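Local coordinates for protein Esterase/lipase (Uncultured bacterium, PDB 3K6K) that probably hydrolyses carboxylic ester bonds, as an alpha/beta-hydrolase-fold esterase related to hormone-sensitive lipase, at residues L38-E46 with Y91-H99; S185-S196 with H246-S257. All coordinates share one frame; numbering follows the deposited sequence.

How the interactions relate
The two contacts follow one another along the chain and lie about 21 Å apart, centre to centre. Interaction 1 sets helix 38-49 against the loop that leads into helix 96-110. Interaction 2 joins the loop after strand 180-184 to the end of strand 243-248, the turn beyond and the start of helix 254-266, and holds Glu251. Glu251, Ser157 and His281 form what is probably the catalytic triad, with Ser157 on a nucleophile elbow. The contacts touch where Tyr91 CE1 of interaction 1 lies 4.3 Å from Phe187 CD1 of interaction 2. Tyr91, at the start of segment 91-99, packs on Ala158 and Leu162 and thus reaches toward the elbow region, which Phe187 touches.

Interaction 1. Residues L38-E46 with Y91-H99; sequences LDQKRAGME and YISGSPSTH
Arg42 stretches toward the Ile92 carbonyl because its chain is extended from CG to NE (chi2 -165°, chi3 180°). Glu46 instead folds at chi2 (-76°), which brings its carboxylate to Ser95. Both side chains start off to one side of the loop, with CG beside the backbone N, and the chain shape carries their ends across. Arg42 NE donates to Ile92 O at 2.8 Å in a somewhat bent bond, with the oxygen a little out of the guanidinium plane. NH2 adds a weak bond to the same oxygen. NH1 forms a salt bridge with Glu124, so the guanidinium is held from more than one direction. One turn before Arg42, Leu38 CD1 meets Ile92 CD1 at 3.9 Å. The bend at the end of the Met45 chain sets Met45 CE 3.5 Å from Ser93 OG. The polar partner of that hydroxyl is Gly89 O. Met45 SD passes beside Gly94.

Ser95 is the N-cap of helix 96-110. Ser95 OG accepts from Thr98 N at 3.2 Å in a nearly straight bond and donates to Glu46 OE2 at 2.7 Å. The carboxylate oxygen is met on its syn side, with the hydroxyl somewhat out of plane. Thr98 OG1 donates back to Ser95 O at 2.7 Å, while its methyl CG2 packs beside the carboxylate. A water accepts from Gly94 N and donates weakly to Arg42 O.

The Ser95 hydroxyl thus donates to Glu46 OE2 and accepts from Thr98 N. A carboxylate at this N-terminus is probably favoured by the helix dipole. The chemistry ties helix 38-49 to the loop through one carbonyl and one cap.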
loop_
_atom_site.group_PDB
_atom_site.type_symbol
_atom_site.label_atom_id
_atom_site.label_comp_id
_atom_site.label_asym_id
_atom_site.label_seq_id
_atom_site.Cartn_x
_atom_site.Cartn_y
_atom_site.Cartn_z
ATOM N N LEU A 38 -31.912 -10.995 -12.206
ATOM C CA LEU A 38 -31.145 -10.972 -11.012
ATOM C C LEU A 38 -31.370 -12.166 -10.089
ATOM O O LEU A 38 -30.398 -12.628 -9.509
ATOM C CB LEU A 38 -31.298 -9.634 -10.301
ATOM C CG LEU A 38 -30.527 -9.508 -9.001
ATOM C CD1 LEU A 38 -29.069 -9.671 -9.359
ATOM C CD2 LEU A 38 -30.835 -8.127 -8.434
ATOM N N ASP A 39 -32.596 -12.703 -9.966
ATOM C CA ASP A 39 -32.812 -13.971 -9.222
ATOM C C ASP A 39 -32.066 -15.145 -9.830
ATOM O O ASP A 39 -31.688 -16.074 -9.120
ATOM C CB ASP A 39 -34.299 -14.363 -9.104
ATOM C CG ASP A 39 -35.019 -14.397 -10.468
ATOM O OD1 ASP A 39 -35.770 -15.368 -10.722
ATOM O OD2 ASP A 39 -34.804 -13.483 -11.294
ATOM N N GLN A 40 -31.881 -15.124 -11.147
ATOM C CA GLN A 40 -31.127 -16.201 -11.810
ATOM C C GLN A 40 -29.615 -16.000 -11.618
ATOM O O GLN A 40 -28.869 -16.953 -11.430
ATOM C CB GLN A 40 -31.442 -16.227 -13.297
ATOM C CG GLN A 40 -32.352 -17.337 -13.729
ATOM C CD GLN A 40 -32.769 -17.140 -15.177
ATOM O OE1 GLN A 40 -33.888 -16.699 -15.441
ATOM N NE2 GLN A 40 -31.860 -17.430 -16.124
ATOM N N LYS A 41 -29.181 -14.756 -11.655
ATOM C CA LYS A 41 -27.781 -14.456 -11.465
ATOM C C LYS A 41 -27.376 -14.948 -10.050
ATOM O O LYS A 41 -26.375 -15.640 -9.872
ATOM C CB LYS A 41 -27.569 -12.962 -11.687
ATOM C CG LYS A 41 -26.160 -12.498 -12.040
ATOM C CD LYS A 41 -26.126 -10.979 -12.573
ATOM C CE LYS A 41 -26.625 -10.792 -14.061
ATOM N NZ LYS A 41 -26.250 -9.482 -14.703
ATOM N N ARG A 42 -28.225 -14.661 -9.078
ATOM C CA ARG A 42 -28.025 -15.075 -7.715
ATOM C C ARG A 42 -28.041 -16.589 -7.569
ATOM O O ARG A 42 -27.103 -17.145 -6.967
ATOM C CB ARG A 42 -29.058 -14.436 -6.797
ATOM C CG ARG A 42 -29.035 -12.871 -6.786
ATOM C CD ARG A 42 -29.847 -12.479 -5.560
ATOM N NE ARG A 42 -29.952 -11.050 -5.370
ATOM C CZ ARG A 42 -30.945 -10.443 -4.693
ATOM N NH1 ARG A 42 -31.967 -11.136 -4.175
ATOM N NH2 ARG A 42 -30.943 -9.124 -4.563
ATOM N N ALA A 43 -29.076 -17.227 -8.146
ATOM C CA ALA A 43 -29.209 -18.684 -8.169
ATOM C C ALA A 43 -28.011 -19.364 -8.823
ATOM O O ALA A 43 -27.552 -20.377 -8.317
ATOM C CB ALA A 43 -30.523 -19.143 -8.825
ATOM N N GLY A 44 -27.494 -18.763 -9.903
ATOM C CA GLY A 44 -26.331 -19.258 -10.657
ATOM C C GLY A 44 -24.947 -18.965 -10.074
ATOM O O GLY A 44 -24.017 -19.740 -10.246
ATOM N N MET A 45 -24.796 -17.842 -9.383
ATOM C CA MET A 45 -23.656 -17.670 -8.518
ATOM C C MET A 45 -23.671 -18.754 -7.439
ATOM O O MET A 45 -22.645 -19.347 -7.141
ATOM C CB MET A 45 -23.704 -16.297 -7.902
ATOM C CG MET A 45 -22.379 -15.764 -7.425
ATOM S SD MET A 45 -22.567 -14.067 -6.772
ATOM C CE MET A 45 -23.627 -13.374 -8.101
ATOM N N GLU A 46 -24.845 -19.048 -6.888
ATOM C CA GLU A 46 -24.951 -20.056 -5.832
ATOM C C GLU A 46 -24.504 -21.433 -6.356
ATOM O O GLU A 46 -23.687 -22.099 -5.727
ATOM C CB GLU A 46 -26.367 -20.130 -5.199
ATOM C CG GLU A 46 -26.879 -18.896 -4.371
ATOM C CD GLU A 46 -26.254 -18.782 -2.953
ATOM O OE1 GLU A 46 -25.438 -19.623 -2.591
ATOM O OE2 GLU A 46 -26.588 -17.856 -2.170
ATOM N N TYR A 91 -23.431 -5.203 -3.774
ATOM C CA TYR A 91 -24.553 -4.933 -2.898
ATOM C C TYR A 91 -25.840 -5.588 -3.408
ATOM O O TYR A 91 -26.901 -5.391 -2.817
ATOM C CB TYR A 91 -24.775 -3.450 -2.692
ATOM C CG TYR A 91 -23.664 -2.706 -1.967
ATOM C CD1 TYR A 91 -22.665 -2.023 -2.665
ATOM C CD2 TYR A 91 -23.630 -2.665 -0.578
ATOM C CE1 TYR A 91 -21.684 -1.302 -1.991
ATOM C CE2 TYR A 91 -22.650 -1.960 0.103
ATOM C CZ TYR A 91 -21.675 -1.289 -0.595
ATOM O OH TYR A 91 -20.695 -0.596 0.133
ATOM N N ILE A 92 -25.775 -6.400 -4.464
ATOM C CA ILE A 92 -27.019 -6.959 -4.990
ATOM C C ILE A 92 -27.023 -8.473 -5.061
ATOM O O ILE A 92 -28.046 -9.060 -5.418
ATOM C CB ILE A 92 -27.410 -6.374 -6.383
ATOM C CG1 ILE A 92 -26.340 -6.670 -7.402
ATOM C CG2 ILE A 92 -27.585 -4.853 -6.334
ATOM C CD1 ILE A 92 -26.839 -6.548 -8.866
ATOM N N SER A 93 -25.905 -9.117 -4.738
ATOM C CA SER A 93 -25.823 -10.562 -4.747
ATOM C C SER A 93 -24.790 -11.026 -3.753
ATOM O O SER A 93 -24.110 -10.215 -3.134
ATOM C CB SER A 93 -25.435 -11.051 -6.114
ATOM O OG SER A 93 -24.399 -10.233 -6.638
ATOM N N GLY A 94 -24.681 -12.338 -3.596
ATOM C CA GLY A 94 -23.604 -12.928 -2.890
ATOM C C GLY A 94 -24.230 -13.445 -1.629
ATOM O O GLY A 94 -25.355 -13.083 -1.349
ATOM N N SER A 95 -23.510 -14.262 -0.846
ATOM C CA SER A 95 -24.087 -14.733 0.420
ATOM C C SER A 95 -23.011 -15.432 1.200
ATOM O O SER A 95 -21.941 -15.727 0.671
ATOM C CB SER A 95 -25.203 -15.734 0.117
ATOM O OG SER A 95 -24.645 -16.936 -0.461
ATOM N N PRO A 96 -23.279 -15.732 2.469
ATOM C CA PRO A 96 -22.237 -16.461 3.156
ATOM C C PRO A 96 -21.835 -17.771 2.410
ATOM O O PRO A 96 -20.634 -18.108 2.327
ATOM C CB PRO A 96 -22.866 -16.699 4.508
ATOM C CG PRO A 96 -23.671 -15.471 4.737
ATOM C CD PRO A 96 -24.270 -15.150 3.409
ATOM N N SER A 97 -22.814 -18.440 1.799
ATOM C CA SER A 97 -22.579 -19.665 1.035
ATOM C C SER A 97 -21.700 -19.489 -0.164
ATOM O O SER A 97 -20.823 -20.279 -0.328
ATOM C CB SER A 97 -23.883 -20.353 0.588
ATOM O OG SER A 97 -24.566 -20.785 1.755
ATOM N N THR A 98 -21.972 -18.517 -1.029
ATOM C CA THR A 98 -21.093 -18.264 -2.175
ATOM C C THR A 98 -19.629 -17.992 -1.812
ATOM O O THR A 98 -18.792 -18.087 -2.690
ATOM C CB THR A 98 -21.502 -17.035 -2.930
ATOM O OG1 THR A 98 -21.647 -15.929 -2.003
ATOM C CG2 THR A 98 -22.789 -17.282 -3.662
ATOM N N HIS A 99 -19.329 -17.619 -0.557
ATOM C CA HIS A 99 -17.962 -17.159 -0.202
ATOM C C HIS A 99 -17.262 -18.172 0.730
ATOM O O HIS A 99 -16.082 -18.011 1.134
ATOM C CB HIS A 99 -17.984 -15.728 0.346
ATOM C CG HIS A 99 -18.208 -14.702 -0.717
ATOM N ND1 HIS A 99 -17.347 -13.637 -0.928
ATOM C CD2 HIS A 99 -19.139 -14.630 -1.699
ATOM C CE1 HIS A 99 -17.773 -12.929 -1.963
ATOM N NE2 HIS A 99 -18.865 -13.505 -2.442
HETATM O O HOH W 1 -25.882 -14.486 -5.073
#

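Interaction 2. Residues S185-S196 with H246-S257; sequences SPFVDLTLSRWS and HVGSEEALLSDS. With SO4 (sulfate ion), chain F.
Asp256 and Phe187 lie side by side and point the same way, with carboxylate and ring planes 16° apart. OD1 sits at the ring edge. Asp256 OD1 accepts from Val188 N at 2.5 Å, which is very short, and from Asp189 N at 3.0 Å. The first bond is nearly straight; the second donor stands above the carboxylate plane. Val188 slides past Asp256 in the opposite direction, and its CG2 packs on Asp256 CB. Leu253 CD1 comes obliquely to Phe187 CD2 at 3.4 Å, and Leu190 CD1 sits over one ring face.

Ser196 and Ser255 exchange bonds, each backbone N donating to the other's OG. Ser255 N meets Ser196 OG at 2.6 Å, and Ser196 N meets Ser255 OG at 2.9 Å. Ser196 OG gives its own proton to Ala252 O from above the carbonyl plane. Ser255 OG is also bonded to Glu262 of the second subunit. Arg194 lays its CB on Ser255. Arg194 NH1 forms a salt bridge with Asp189 OD1, and Arg194 NH2 donates to O1 of a sulfate, probably from the crystallisation liquor.

Ser185 OG, beside the backbone N and anti to the carbonyl carbon (chi1 -64°), donates to Glu251 OE2 at a very short 2.5 Å. Gly248 N donates to Glu251 OE2 at 2.9 Å, on the anti side and somewhat out of plane. OE1 accepts from His281 ND1, as in a charge relay. A water joins Pro186 O, Leu253 O and Ser257 OG.

Second-shell Ser185 and Gly248 N thus fix one oxygen of Glu251 while the other faces His281. The contact thereby orients the probable triad acid.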
loop_
_atom_site.group_PDB
_atom_site.type_symbol
_atom_site.label_atom_id
_atom_site.label_comp_id
_atom_site.label_asym_id
_atom_site.label_seq_id
_atom_site.Cartn_x
_atom_site.Cartn_y
_atom_site.Cartn_z
ATOM N N SER A 185 -10.025 -6.068 -2.509
ATOM C CA SER A 185 -10.565 -5.342 -3.663
ATOM C C SER A 185 -11.805 -4.511 -3.296
ATOM O O SER A 185 -12.863 -4.642 -3.958
ATOM C CB SER A 185 -11.001 -6.319 -4.771
ATOM O OG SER A 185 -9.903 -7.067 -5.335
ATOM N N PRO A 186 -11.688 -3.624 -2.280
ATOM C CA PRO A 186 -12.869 -2.933 -1.790
ATOM C C PRO A 186 -13.573 -2.037 -2.829
ATOM O O PRO A 186 -12.915 -1.374 -3.642
ATOM C CB PRO A 186 -12.333 -2.116 -0.597
ATOM C CG PRO A 186 -10.918 -2.039 -0.774
ATOM C CD PRO A 186 -10.457 -3.159 -1.620
ATOM N N PHE A 187 -14.902 -2.060 -2.825
ATOM C CA PHE A 187 -15.721 -1.196 -3.721
ATOM C C PHE A 187 -16.131 -0.007 -2.873
ATOM O O PHE A 187 -16.973 -0.135 -1.992
ATOM C CB PHE A 187 -16.945 -1.978 -4.206
ATOM C CG PHE A 187 -17.822 -1.236 -5.224
ATOM C CD1 PHE A 187 -19.132 -1.626 -5.414
ATOM C CD2 PHE A 187 -17.306 -0.201 -6.025
ATOM C CE1 PHE A 187 -19.929 -0.996 -6.318
ATOM C CE2 PHE A 187 -18.078 0.405 -6.958
ATOM C CZ PHE A 187 -19.403 0.004 -7.123
ATOM N N VAL A 188 -15.499 1.142 -3.092
ATOM C CA VAL A 188 -15.647 2.217 -2.157
ATOM C C VAL A 188 -15.926 3.549 -2.799
ATOM O O VAL A 188 -15.991 4.563 -2.100
ATOM C CB VAL A 188 -14.431 2.340 -1.218
ATOM C CG1 VAL A 188 -14.537 1.323 -0.131
ATOM C CG2 VAL A 188 -13.115 2.229 -1.987
ATOM N N ASP A 189 -16.084 3.564 -4.115
ATOM C CA ASP A 189 -16.464 4.794 -4.798
ATOM C C ASP A 189 -17.531 4.532 -5.842
ATOM O O ASP A 189 -17.195 4.302 -6.992
ATOM C CB ASP A 189 -15.276 5.407 -5.492
ATOM C CG ASP A 189 -15.556 6.825 -5.987
ATOM O OD1 ASP A 189 -14.608 7.529 -6.367
ATOM O OD2 ASP A 189 -16.731 7.242 -5.999
ATOM N N LEU A 190 -18.812 4.578 -5.453
ATOM C CA LEU A 190 -19.912 4.334 -6.396
ATOM C C LEU A 190 -20.103 5.394 -7.452
ATOM O O LEU A 190 -21.000 5.270 -8.309
ATOM C CB LEU A 190 -21.218 4.059 -5.678
ATOM C CG LEU A 190 -21.222 2.557 -5.365
ATOM C CD1 LEU A 190 -20.113 2.195 -4.344
ATOM C CD2 LEU A 190 -22.607 2.156 -4.834
ATOM N N THR A 191 -19.239 6.407 -7.451
ATOM C CA THR A 191 -19.178 7.302 -8.611
ATOM C C THR A 191 -18.484 6.714 -9.815
ATOM O O THR A 191 -18.679 7.201 -10.915
ATOM C CB THR A 191 -18.568 8.715 -8.321
ATOM O OG1 THR A 191 -17.144 8.637 -8.299
ATOM C CG2 THR A 191 -19.082 9.342 -7.007
ATOM N N LEU A 192 -17.612 5.719 -9.635
ATOM C CA LEU A 192 -16.959 5.051 -10.775
ATOM C C LEU A 192 -16.328 5.983 -11.828
ATOM O O LEU A 192 -16.751 5.961 -12.980
ATOM C CB LEU A 192 -17.947 4.094 -11.472
ATOM C CG LEU A 192 -18.725 3.065 -10.596
ATOM C CD1 LEU A 192 -19.911 2.533 -11.340
ATOM C CD2 LEU A 192 -17.860 1.884 -10.214
ATOM N N SER A 193 -15.259 6.711 -11.472
ATOM C CA SER A 193 -14.856 7.933 -12.209
ATOM C C SER A 193 -13.357 8.135 -12.242
ATOM O O SER A 193 -12.835 8.975 -13.008
ATOM C CB SER A 193 -15.633 9.136 -11.672
ATOM O OG SER A 193 -15.297 9.412 -10.320
ATOM N N ARG A 194 -12.675 7.358 -11.400
ATOM C CA ARG A 194 -11.256 7.465 -11.066
ATOM C C ARG A 194 -10.413 6.761 -12.154
ATOM O O ARG A 194 -10.975 6.167 -13.093
ATOM C CB ARG A 194 -11.065 6.897 -9.628
ATOM C CG ARG A 194 -11.458 7.982 -8.631
ATOM C CD ARG A 194 -11.577 7.713 -7.134
ATOM N NE ARG A 194 -10.890 8.852 -6.591
ATOM C CZ ARG A 194 -11.429 9.999 -6.196
ATOM N NH1 ARG A 194 -12.728 10.200 -6.100
ATOM N NH2 ARG A 194 -10.612 10.948 -5.830
ATOM N N TRP A 195 -9.090 6.817 -12.044
ATOM C CA TRP A 195 -8.221 6.412 -13.135
ATOM C C TRP A 195 -8.397 4.945 -13.618
ATOM O O TRP A 195 -8.510 4.706 -14.845
ATOM C CB TRP A 195 -6.776 6.708 -12.765
ATOM C CG TRP A 195 -5.774 6.337 -13.809
ATOM C CD1 TRP A 195 -5.314 7.162 -14.805
ATOM C CD2 TRP A 195 -5.103 5.042 -14.022
ATOM N NE1 TRP A 195 -4.391 6.487 -15.588
ATOM C CE2 TRP A 195 -4.241 5.196 -15.133
ATOM C CE3 TRP A 195 -5.109 3.815 -13.353
ATOM C CZ2 TRP A 195 -3.426 4.150 -15.626
ATOM C CZ3 TRP A 195 -4.290 2.775 -13.841
ATOM C CH2 TRP A 195 -3.475 2.947 -14.983
ATOM N N SER A 196 -8.419 3.967 -12.690
ATOM C CA SER A 196 -8.513 2.564 -13.121
ATOM C C SER A 196 -9.870 2.299 -13.776
ATOM O O SER A 196 -9.974 1.429 -14.649
ATOM C CB SER A 196 -8.255 1.556 -11.965
ATOM O OG SER A 196 -9.114 1.780 -10.844
ATOM N N HIS A 246 -5.889 -5.667 0.212
ATOM C CA HIS A 246 -5.270 -6.374 -0.911
ATOM C C HIS A 246 -6.031 -6.109 -2.189
ATOM O O HIS A 246 -7.241 -5.847 -2.130
ATOM C CB HIS A 246 -5.204 -7.850 -0.643
ATOM C CG HIS A 246 -4.097 -8.209 0.270
ATOM N ND1 HIS A 246 -3.649 -9.501 0.432
ATOM C CD2 HIS A 246 -3.285 -7.425 1.015
ATOM C CE1 HIS A 246 -2.649 -9.501 1.291
ATOM N NE2 HIS A 246 -2.383 -8.249 1.633
ATOM N N VAL A 247 -5.368 -6.175 -3.341
ATOM C CA VAL A 247 -6.102 -5.977 -4.590
ATOM C C VAL A 247 -5.221 -6.488 -5.734
ATOM O O VAL A 247 -3.998 -6.671 -5.549
ATOM C CB VAL A 247 -6.483 -4.434 -4.735
ATOM C CG1 VAL A 247 -5.194 -3.524 -4.774
ATOM C CG2 VAL A 247 -7.418 -4.150 -5.894
ATOM N N GLY A 248 -5.825 -6.719 -6.904
ATOM C CA GLY A 248 -5.099 -7.137 -8.092
ATOM C C GLY A 248 -4.875 -6.003 -9.070
ATOM O O GLY A 248 -5.536 -4.948 -8.971
ATOM N N SER A 249 -3.923 -6.205 -9.968
ATOM C CA SER A 249 -3.676 -5.329 -11.073
ATOM C C SER A 249 -4.848 -5.204 -12.032
ATOM O O SER A 249 -5.063 -4.103 -12.572
ATOM C CB SER A 249 -2.476 -5.828 -11.901
ATOM O OG SER A 249 -2.400 -7.270 -11.891
ATOM N N GLU A 250 -5.547 -6.308 -12.313
ATOM C CA GLU A 250 -6.534 -6.296 -13.421
ATOM C C GLU A 250 -7.902 -5.819 -12.935
ATOM O O GLU A 250 -8.970 -6.485 -13.088
ATOM C CB GLU A 250 -6.661 -7.648 -14.098
ATOM C CG GLU A 250 -5.350 -8.298 -14.420
ATOM C CD GLU A 250 -4.421 -7.448 -15.217
ATOM O OE1 GLU A 250 -4.708 -7.191 -16.386
ATOM O OE2 GLU A 250 -3.350 -7.062 -14.697
ATOM N N GLU A 251 -7.887 -4.636 -12.359
ATOM C CA GLU A 251 -9.051 -4.186 -11.650
ATOM C C GLU A 251 -9.537 -2.777 -12.037
ATOM O O GLU A 251 -8.848 -1.758 -11.850
ATOM C CB GLU A 251 -8.784 -4.299 -10.152
ATOM C CG GLU A 251 -8.636 -5.722 -9.710
ATOM C CD GLU A 251 -9.247 -5.964 -8.346
ATOM O OE1 GLU A 251 -10.351 -5.452 -8.157
ATOM O OE2 GLU A 251 -8.653 -6.652 -7.458
ATOM N N ALA A 252 -10.749 -2.736 -12.578
ATOM C CA ALA A 252 -11.415 -1.462 -12.835
ATOM C C ALA A 252 -11.458 -0.601 -11.532
ATOM O O ALA A 252 -11.500 0.617 -11.622
ATOM C CB ALA A 252 -12.838 -1.721 -13.328
ATOM N N LEU A 253 -11.483 -1.264 -10.361
ATOM C CA LEU A 253 -11.617 -0.656 -9.017
ATOM C C LEU A 253 -10.254 -0.605 -8.235
ATOM O O LEU A 253 -10.195 -0.521 -7.004
ATOM C CB LEU A 253 -12.691 -1.381 -8.195
ATOM C CG LEU A 253 -14.096 -1.575 -8.795
ATOM C CD1 LEU A 253 -15.086 -2.140 -7.780
ATOM C CD2 LEU A 253 -14.611 -0.224 -9.323
ATOM N N LEU A 254 -9.173 -0.684 -8.974
ATOM C CA LEU A 254 -7.854 -0.475 -8.411
ATOM C C LEU A 254 -7.733 0.894 -7.786
ATOM O O LEU A 254 -7.077 1.020 -6.742
ATOM C CB LEU A 254 -6.745 -0.613 -9.458
ATOM C CG LEU A 254 -5.302 -0.385 -8.940
ATOM C CD1 LEU A 254 -4.904 -1.441 -7.969
ATOM C CD2 LEU A 254 -4.272 -0.355 -10.127
ATOM N N SER A 255 -8.307 1.923 -8.413
ATOM C CA SER A 255 -8.120 3.259 -7.843
ATOM C C SER A 255 -8.978 3.395 -6.567
ATOM O O SER A 255 -8.761 4.327 -5.815
ATOM C CB SER A 255 -8.387 4.383 -8.850
ATOM O OG SER A 255 -7.540 4.279 -9.993
ATOM N N ASP A 256 -9.915 2.460 -6.315
ATOM C CA ASP A 256 -10.651 2.429 -5.028
ATOM C C ASP A 256 -9.692 2.107 -3.847
ATOM O O ASP A 256 -9.726 2.752 -2.769
ATOM C CB ASP A 256 -11.814 1.403 -5.012
ATOM C CG ASP A 256 -13.147 1.941 -5.653
ATOM O OD1 ASP A 256 -14.210 1.530 -5.195
ATOM O OD2 ASP A 256 -13.167 2.767 -6.579
ATOM N N SER A 257 -8.874 1.093 -4.068
ATOM C CA SER A 257 -7.838 0.717 -3.139
ATOM C C SER A 257 -6.793 1.788 -2.929
ATOM O O SER A 257 -6.527 2.135 -1.785
ATOM C CB SER A 257 -7.196 -0.611 -3.539
ATOM O OG SER A 257 -8.099 -1.665 -3.269
HETATM S S SO4 F . -11.931 14.274 -4.851
HETATM O O1 SO4 F . -11.390 13.631 -6.052
HETATM O O2 SO4 F . -11.126 15.490 -4.593
HETATM O O3 SO4 F . -13.375 14.516 -5.002
HETATM O O4 SO4 F . -11.835 13.433 -3.667
HETATM O O HOH W 2 -10.398 -1.913 -4.777
HETATM O O HOH W 3 -14.938 3.433 -8.443
#